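Local coordinates for protein beta-glucosidase (Chaetomella raphigera, PDB 6JXG) that probably hydrolyses terminal, non-reducing beta-D-glucosyl residues with release of beta-D-glucose, as a secreted glycoside hydrolase family 3 enzyme of cellulose degradation, at residues 327-331 with 513-518; 390-396 with 508-513. All blocks are in the same frame, centred on the assembly; numbering follows the deposited sequence.

Overall arrangement
Running from the N terminus, the chain first reaches contact 1 at 327-331, on helix 323-332. It then enters the mixed six-stranded sheet of the C-terminal domain; between strand 351-355 and helix 396-406 it makes the loop 390-396. Beyond strand 498-503 it arrives at 508-513 and helix 511-519, closing first contact 2, over 111 intervening residues, and then contact 1, over 181. The smaller loop thus lies within the larger. Both contacts use helix 511-519 and share N513; their centres are about 10 Å apart. Contact 2 joins this helix's N-terminal end to the loop, contact 1 joins its body to helix 323-332, and R327 CD meets E510 OE1 at 3.5 Å between them.

Contact 1: 327-331 with 513-518; sequences RAIAR and NGLADI
This is a close helix-helix crossing in the alpha/beta C-terminal domain of a family 3 glycoside hydrolase, where helix 323-332, just ahead of strand 335-339 of the mixed six-stranded sheet, packs on helix 511-519. Both segments are helical; their axes approach to 7.7 Å and cross at -54°. G514 permits this spacing: its CA lies 3.8 Å from R331 CA and 4.0 Å from A330 C, and an ideal CB there would come within 2.6 Å of R331 N. Beside the glycine contact runs a two-pronged salt bridge. R327, extended with chi1 to chi3 all t, donates NE to D517 OD2 (3.1 Å) and NH2 to D517 OD1 (2.7 Å); D517 (chi1 m) has its CA-to-CB bond directed toward 327-331. N513 CB covers one guanidinium face, 3.6 Å from R327 NE, while N513 ND2 is hydrogen-bonded to E510 OE1. The R331 guanidinium makes no salt bridge with D517, R331 NH1 staying 4.4 Å from D517 OD2. Further along, I518, chi2 off-rotamer at 101°, brings CD1 to 3.4 Å from R331 CG and 3.1 Å from R331 O.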
ATOM      1  N   ARG A 327     -14.258   8.813   0.606  1.00 12.46           N
ATOM      2  CA  ARG A 327     -14.298   9.886   1.576  1.00 12.94           C
ATOM      3  C   ARG A 327     -13.901   9.430   2.968  1.00 12.40           C
ATOM      4  O   ARG A 327     -13.176  10.128   3.681  1.00 13.22           O
ATOM      5  CB  ARG A 327     -15.678  10.534   1.617  1.00 13.67           C
ATOM      6  CG  ARG A 327     -15.664  11.831   2.451  1.00 15.90           C
ATOM      7  CD  ARG A 327     -17.023  12.440   2.396  1.00 18.56           C
ATOM      8  NE  ARG A 327     -17.085  13.623   3.257  1.00 18.04           N
ATOM      9  CZ  ARG A 327     -17.971  14.592   3.087  1.00 21.16           C
ATOM     10  NH1 ARG A 327     -18.832  14.550   2.078  1.00 19.67           N
ATOM     11  NH2 ARG A 327     -17.999  15.622   3.923  1.00 19.15           N
ATOM     12  N   ALA A 328     -14.368   8.258   3.409  1.00 12.48           N
ATOM     13  CA  ALA A 328     -14.083   7.816   4.746  1.00 12.35           C
ATOM     14  C   ALA A 328     -12.568   7.588   4.959  1.00 12.15           C
ATOM     15  O   ALA A 328     -12.035   7.952   6.007  1.00 10.45           O
ATOM     16  CB  ALA A 328     -14.887   6.571   5.095  1.00 13.52           C
ATOM     17  N   ILE A 329     -11.879   7.058   3.952  1.00 10.45           N
ATOM     18  CA  ILE A 329     -10.412   6.914   4.030  1.00 10.49           C
ATOM     19  C   ILE A 329      -9.658   8.226   3.885  1.00 10.73           C
ATOM     20  O   ILE A 329      -8.658   8.426   4.586  1.00 10.97           O
ATOM     21  CB  ILE A 329      -9.954   5.852   3.003  1.00 10.46           C
ATOM     22  CG1 ILE A 329     -10.517   4.478   3.419  1.00 10.74           C
ATOM     23  CG2 ILE A 329      -8.436   5.856   2.840  1.00 10.70           C
ATOM     24  CD1 ILE A 329     -10.411   3.401   2.417  1.00 11.65           C
ATOM     25  N   ALA A 330     -10.110   9.134   3.016  1.00 10.88           N
ATOM     26  CA  ALA A 330      -9.522  10.466   2.904  1.00 12.43           C
ATOM     27  C   ALA A 330      -9.620  11.170   4.238  1.00 12.98           C
ATOM     28  O   ALA A 330      -8.711  11.888   4.633  1.00 14.79           O
ATOM     29  CB  ALA A 330     -10.224  11.301   1.865  1.00 11.90           C
ATOM     30  N   ARG A 331     -10.706  10.925   4.959  1.00 11.65           N
ATOM     31  CA  ARG A 331     -10.876  11.528   6.279  1.00 12.23           C
ATOM     32  C   ARG A 331     -10.091  10.816   7.380  1.00 12.46           C
ATOM     33  O   ARG A 331      -9.358  11.409   8.169  1.00 13.92           O
ATOM     34  CB  ARG A 331     -12.402  11.518   6.597  1.00 12.13           C
ATOM     35  CG  ARG A 331     -12.873  11.969   7.969  1.00 14.64           C
ATOM     36  CD  ARG A 331     -14.381  11.669   8.095  1.00 15.61           C
ATOM     37  NE  ARG A 331     -14.484  10.255   8.359  1.00 17.77           N
ATOM     38  CZ  ARG A 331     -15.448   9.381   7.992  1.00 22.93           C
ATOM     39  NH1 ARG A 331     -16.451   9.746   7.282  1.00 22.49           N
ATOM     40  NH2 ARG A 331     -15.394   8.089   8.410  1.00 23.12           N
ATOM     41  N   ASN A 513     -12.898  16.887   0.837  1.00 13.14           N
ATOM     42  CA  ASN A 513     -14.007  16.576   1.787  1.00 13.82           C
ATOM     43  C   ASN A 513     -13.540  15.907   3.081  1.00 15.38           C
ATOM     44  O   ASN A 513     -13.901  16.332   4.226  1.00 13.62           O
ATOM     45  CB  ASN A 513     -15.115  15.771   1.115  1.00 14.79           C
ATOM     46  CG  ASN A 513     -15.998  16.650   0.248  1.00 16.32           C
ATOM     47  OD1 ASN A 513     -16.158  17.841   0.526  1.00 15.83           O
ATOM     48  ND2 ASN A 513     -16.613  16.068  -0.742  1.00 17.22           N
ATOM     49  N   GLY A 514     -12.630  14.949   2.941  1.00 14.35           N
ATOM     50  CA  GLY A 514     -12.121  14.336   4.101  1.00 13.28           C
ATOM     51  C   GLY A 514     -11.386  15.347   4.961  1.00 14.05           C
ATOM     52  O   GLY A 514     -11.551  15.401   6.181  1.00 15.22           O
ATOM     53  N   LEU A 515     -10.591  16.198   4.346  1.00 13.78           N
ATOM     54  CA  LEU A 515      -9.861  17.226   5.091  1.00 13.69           C
ATOM     55  C   LEU A 515     -10.774  18.169   5.860  1.00 15.17           C
ATOM     56  O   LEU A 515     -10.511  18.483   7.034  1.00 14.49           O
ATOM     57  CB  LEU A 515      -9.008  18.039   4.119  1.00 15.23           C
ATOM     58  CG  LEU A 515      -8.310  19.229   4.728  1.00 16.93           C
ATOM     59  CD1 LEU A 515      -7.218  18.650   5.660  1.00 17.98           C
ATOM     60  CD2 LEU A 515      -7.719  20.253   3.717  1.00 19.95           C
ATOM     61  N   ALA A 516     -11.810  18.684   5.190  1.00 14.23           N
ATOM     62  CA  ALA A 516     -12.770  19.570   5.888  1.00 16.84           C
ATOM     63  C   ALA A 516     -13.523  18.896   6.992  1.00 15.07           C
ATOM     64  O   ALA A 516     -13.848  19.527   7.999  1.00 16.14           O
ATOM     65  CB  ALA A 516     -13.762  20.159   4.914  1.00 18.35           C
ATOM     66  N   ASP A 517     -13.801  17.613   6.838  1.00 14.89           N
ATOM     67  CA  ASP A 517     -14.490  16.824   7.883  1.00 16.07           C
ATOM     68  C   ASP A 517     -13.668  16.927   9.181  1.00 17.23           C
ATOM     69  O   ASP A 517     -14.224  16.909  10.295  1.00 18.86           O
ATOM     70  CB  ASP A 517     -14.605  15.322   7.545  1.00 14.51           C
ATOM     71  CG  ASP A 517     -15.630  15.013   6.452  1.00 15.64           C
ATOM     72  OD1 ASP A 517     -16.468  15.875   6.121  1.00 16.69           O
ATOM     73  OD2 ASP A 517     -15.608  13.880   5.916  1.00 14.11           O
ATOM     74  N   ILE A 518     -12.354  16.989   9.036  1.00 15.82           N
ATOM     75  CA  ILE A 518     -11.459  17.140  10.212  1.00 17.04           C
ATOM     76  C   ILE A 518     -11.241  18.606  10.604  1.00 15.94           C
ATOM     77  O   ILE A 518     -11.345  18.973  11.801  1.00 16.57           O
ATOM     78  CB  ILE A 518     -10.111  16.388   9.977  1.00 18.00           C
ATOM     79  CG1 ILE A 518     -10.345  14.884  10.195  1.00 21.93           C
ATOM     80  CG2 ILE A 518      -8.968  16.863  10.881  1.00 16.66           C
ATOM     81  CD1 ILE A 518     -10.481  14.198   8.918  1.00 26.89           C
TER

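Contact 2: 390-396 with 508-513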
ATOM      1  N   PHE A 390      -9.259  11.045 -12.385  1.00 11.42           N
ATOM      2  CA  PHE A 390     -10.224  11.488 -11.420  1.00 11.49           C
ATOM      3  C   PHE A 390     -11.546  11.761 -12.127  1.00 12.06           C
ATOM      4  O   PHE A 390     -11.533  12.447 -13.161  1.00 12.63           O
ATOM      5  CB  PHE A 390      -9.808  12.813 -10.786  1.00 11.09           C
ATOM      6  CG  PHE A 390      -8.545  12.745  -9.960  1.00 11.10           C
ATOM      7  CD1 PHE A 390      -8.602  12.333  -8.679  1.00 11.29           C
ATOM      8  CD2 PHE A 390      -7.311  13.152 -10.490  1.00 11.15           C
ATOM      9  CE1 PHE A 390      -7.470  12.329  -7.874  1.00 11.17           C
ATOM     10  CE2 PHE A 390      -6.178  13.157  -9.713  1.00 11.31           C
ATOM     11  CZ  PHE A 390      -6.255  12.725  -8.405  1.00 10.85           C
ATOM     12  N   PRO A 391     -12.675  11.241 -11.590  1.00 12.42           N
ATOM     13  CA  PRO A 391     -13.979  11.701 -12.137  1.00 13.46           C
ATOM     14  C   PRO A 391     -14.289  13.145 -11.702  1.00 14.21           C
ATOM     15  O   PRO A 391     -15.080  13.816 -12.338  1.00 14.28           O
ATOM     16  CB  PRO A 391     -15.013  10.741 -11.524  1.00 13.70           C
ATOM     17  CG  PRO A 391     -14.341  10.198 -10.303  1.00 13.27           C
ATOM     18  CD  PRO A 391     -12.842  10.295 -10.486  1.00 12.58           C
ATOM     19  N   TYR A 392     -13.625  13.593 -10.658  1.00 13.58           N
ATOM     20  CA  TYR A 392     -13.707  14.958 -10.097  1.00 12.71           C
ATOM     21  C   TYR A 392     -12.640  14.921  -9.001  1.00 12.51           C
ATOM     22  O   TYR A 392     -12.135  13.843  -8.669  1.00 13.10           O
ATOM     23  CB  TYR A 392     -15.101  15.239  -9.505  1.00 13.25           C
ATOM     24  CG  TYR A 392     -15.523  14.337  -8.397  1.00 12.19           C
ATOM     25  CD1 TYR A 392     -15.160  14.590  -7.072  1.00 12.06           C
ATOM     26  CD2 TYR A 392     -16.265  13.181  -8.646  1.00 13.73           C
ATOM     27  CE1 TYR A 392     -15.507  13.737  -6.047  1.00 12.17           C
ATOM     28  CE2 TYR A 392     -16.642  12.331  -7.609  1.00 11.96           C
ATOM     29  CZ  TYR A 392     -16.222  12.601  -6.302  1.00 13.09           C
ATOM     30  OH  TYR A 392     -16.595  11.734  -5.251  1.00 12.50           O
ATOM     31  N   LEU A 393     -12.211  16.063  -8.509  1.00 12.36           N
ATOM     32  CA  LEU A 393     -11.276  16.063  -7.355  1.00 12.94           C
ATOM     33  C   LEU A 393     -11.731  17.198  -6.465  1.00 13.23           C
ATOM     34  O   LEU A 393     -11.687  18.369  -6.889  1.00 13.71           O
ATOM     35  CB  LEU A 393      -9.824  16.252  -7.809  1.00 12.58           C
ATOM     36  CG  LEU A 393      -8.805  16.487  -6.671  1.00 12.49           C
ATOM     37  CD1 LEU A 393      -8.830  15.327  -5.698  1.00 11.39           C
ATOM     38  CD2 LEU A 393      -7.415  16.712  -7.242  1.00 12.15           C
ATOM     39  N   VAL A 394     -12.237  16.873  -5.280  1.00 12.97           N
ATOM     40  CA  VAL A 394     -12.575  17.912  -4.305  1.00 14.92           C
ATOM     41  C   VAL A 394     -11.265  18.514  -3.691  1.00 15.82           C
ATOM     42  O   VAL A 394     -10.589  17.870  -2.902  1.00 13.34           O
ATOM     43  CB  VAL A 394     -13.481  17.404  -3.181  1.00 15.88           C
ATOM     44  CG1 VAL A 394     -13.840  18.581  -2.267  1.00 18.10           C
ATOM     45  CG2 VAL A 394     -14.717  16.733  -3.714  1.00 16.94           C
ATOM     46  N   ALA A 395     -10.900  19.711  -4.128  1.00 14.63           N
ATOM     47  CA  ALA A 395      -9.752  20.381  -3.554  1.00 15.58           C
ATOM     48  C   ALA A 395     -10.083  20.988  -2.195  1.00 14.81           C
ATOM     49  O   ALA A 395     -11.226  21.253  -1.910  1.00 16.23           O
ATOM     50  CB  ALA A 395      -9.252  21.459  -4.482  1.00 15.63           C
ATOM     51  N   PRO A 396      -9.065  21.258  -1.373  1.00 13.75           N
ATOM     52  CA  PRO A 396      -9.387  21.847  -0.049  1.00 14.98           C
ATOM     53  C   PRO A 396     -10.301  23.086  -0.130  1.00 15.20           C
ATOM     54  O   PRO A 396     -11.267  23.209   0.611  1.00 15.07           O
ATOM     55  CB  PRO A 396      -8.018  22.238   0.481  1.00 14.20           C
ATOM     56  CG  PRO A 396      -7.114  21.175  -0.055  1.00 14.91           C
ATOM     57  CD  PRO A 396      -7.646  20.933  -1.496  1.00 14.86           C
ATOM     58  N   GLY A 508      -6.928  10.743  -3.037  1.00 13.11           N
ATOM     59  CA  GLY A 508      -7.890  10.481  -4.079  1.00 12.52           C
ATOM     60  C   GLY A 508      -8.961  11.540  -4.194  1.00 12.46           C
ATOM     61  O   GLY A 508      -8.864  12.642  -3.596  1.00 13.05           O
ATOM     62  N   GLN A 509     -10.041  11.170  -4.894  1.00 13.36           N
ATOM     63  CA  GLN A 509     -11.047  12.139  -5.359  1.00 12.38           C
ATOM     64  C   GLN A 509     -11.764  12.921  -4.283  1.00 12.38           C
ATOM     65  O   GLN A 509     -12.158  14.105  -4.517  1.00 11.48           O
ATOM     66  CB  GLN A 509     -12.083  11.469  -6.275  1.00 11.93           C
ATOM     67  CG  GLN A 509     -13.006  10.442  -5.569  1.00 12.04           C
ATOM     68  CD  GLN A 509     -13.769   9.594  -6.561  1.00 12.49           C
ATOM     69  OE1 GLN A 509     -13.197   9.090  -7.530  1.00 12.82           O
ATOM     70  NE2 GLN A 509     -15.068   9.449  -6.345  1.00 13.86           N
ATOM     71  N   GLU A 510     -11.969  12.264  -3.143  1.00 12.47           N
ATOM     72  CA  GLU A 510     -12.651  12.922  -2.035  1.00 12.51           C
ATOM     73  C   GLU A 510     -11.751  13.679  -1.038  1.00 12.64           C
ATOM     74  O   GLU A 510     -12.255  14.221  -0.044  1.00 14.14           O
ATOM     75  CB  GLU A 510     -13.555  11.915  -1.309  1.00 12.90           C
ATOM     76  CG  GLU A 510     -14.821  11.638  -2.123  1.00 13.29           C
ATOM     77  CD  GLU A 510     -15.928  12.659  -2.004  1.00 14.43           C
ATOM     78  OE1 GLU A 510     -16.126  13.269  -0.892  1.00 13.53           O
ATOM     79  OE2 GLU A 510     -16.618  12.852  -3.033  1.00 13.69           O
ATOM     80  N   SER A 511     -10.478  13.826  -1.381  1.00 12.37           N
ATOM     81  CA  SER A 511      -9.458  14.460  -0.521  1.00 11.41           C
ATOM     82  C   SER A 511      -9.974  15.663   0.303  1.00 11.73           C
ATOM     83  O   SER A 511      -9.946  15.650   1.541  1.00 13.12           O
ATOM     84  CB  SER A 511      -8.241  14.897  -1.389  1.00 10.72           C
ATOM     85  OG  SER A 511      -7.244  15.538  -0.610  1.00 11.97           O
ATOM     86  N   GLY A 512     -10.381  16.711  -0.386  1.00 13.96           N
ATOM     87  CA  GLY A 512     -10.760  17.955   0.259  1.00 13.42           C
ATOM     88  C   GLY A 512     -11.990  17.816   1.154  1.00 13.19           C
ATOM     89  O   GLY A 512     -12.097  18.539   2.175  1.00 12.47           O
ATOM     90  N   ASN A 513     -12.898  16.887   0.837  1.00 13.14           N
ATOM     91  CA  ASN A 513     -14.007  16.576   1.787  1.00 13.82           C
ATOM     92  C   ASN A 513     -13.540  15.907   3.081  1.00 15.38           C
ATOM     93  O   ASN A 513     -13.901  16.332   4.226  1.00 13.62           O
ATOM     94  CB  ASN A 513     -15.115  15.771   1.115  1.00 14.79           C
ATOM     95  CG  ASN A 513     -15.998  16.650   0.248  1.00 16.32           C
ATOM     96  OD1 ASN A 513     -16.158  17.841   0.526  1.00 15.83           O
ATOM     97  ND2 ASN A 513     -16.613  16.068  -0.742  1.00 17.22           N
TER
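Y392 lays one face of its ring over Q509 CB, and its hydroxyl reaches past that residue to E510. The very short hydrogen bond from Y392 OH to E510 OE2, 2.5 Å, lies at the ring edge; Q509 NE2 adds a weak one to Y392 OH, at 3.0 Å with an N-H...O angle of 133°. E510 OE1 in turn accepts from N513 ND2 at 2.8 Å, so the two carboxylate oxygens serve different partners. Q509 OE1, 3.2 Å from P391 CG, has its own partner in the backbone of A71. The backbones themselves are joined at two points: V394 N donates to Q509 O at 2.9 Å (164°), and G512 N donates to V394 O at 2.8 Å. The second bond gives an amide in the first turn of helix 511-519 an acceptor from the other segment; E510 is the N-cap residue there and a type I beta turn from G508 to S511 leads in. In the family 3 C-terminal domain this joins the start of that helix to the loop running into helix 396-406, whose own N-cap is A395. G512 must be small here, since an ideal CB would fall 2.4 Å from V394 O. G508 has phi 73°, a conformation glycine readily adopts. Methyl groups pack against polar atoms beside the backbone bonds: L393 CD1 sits 3.4 Å from G508 O, and V394 CG2 lies 3.6 Å from N513 ND2.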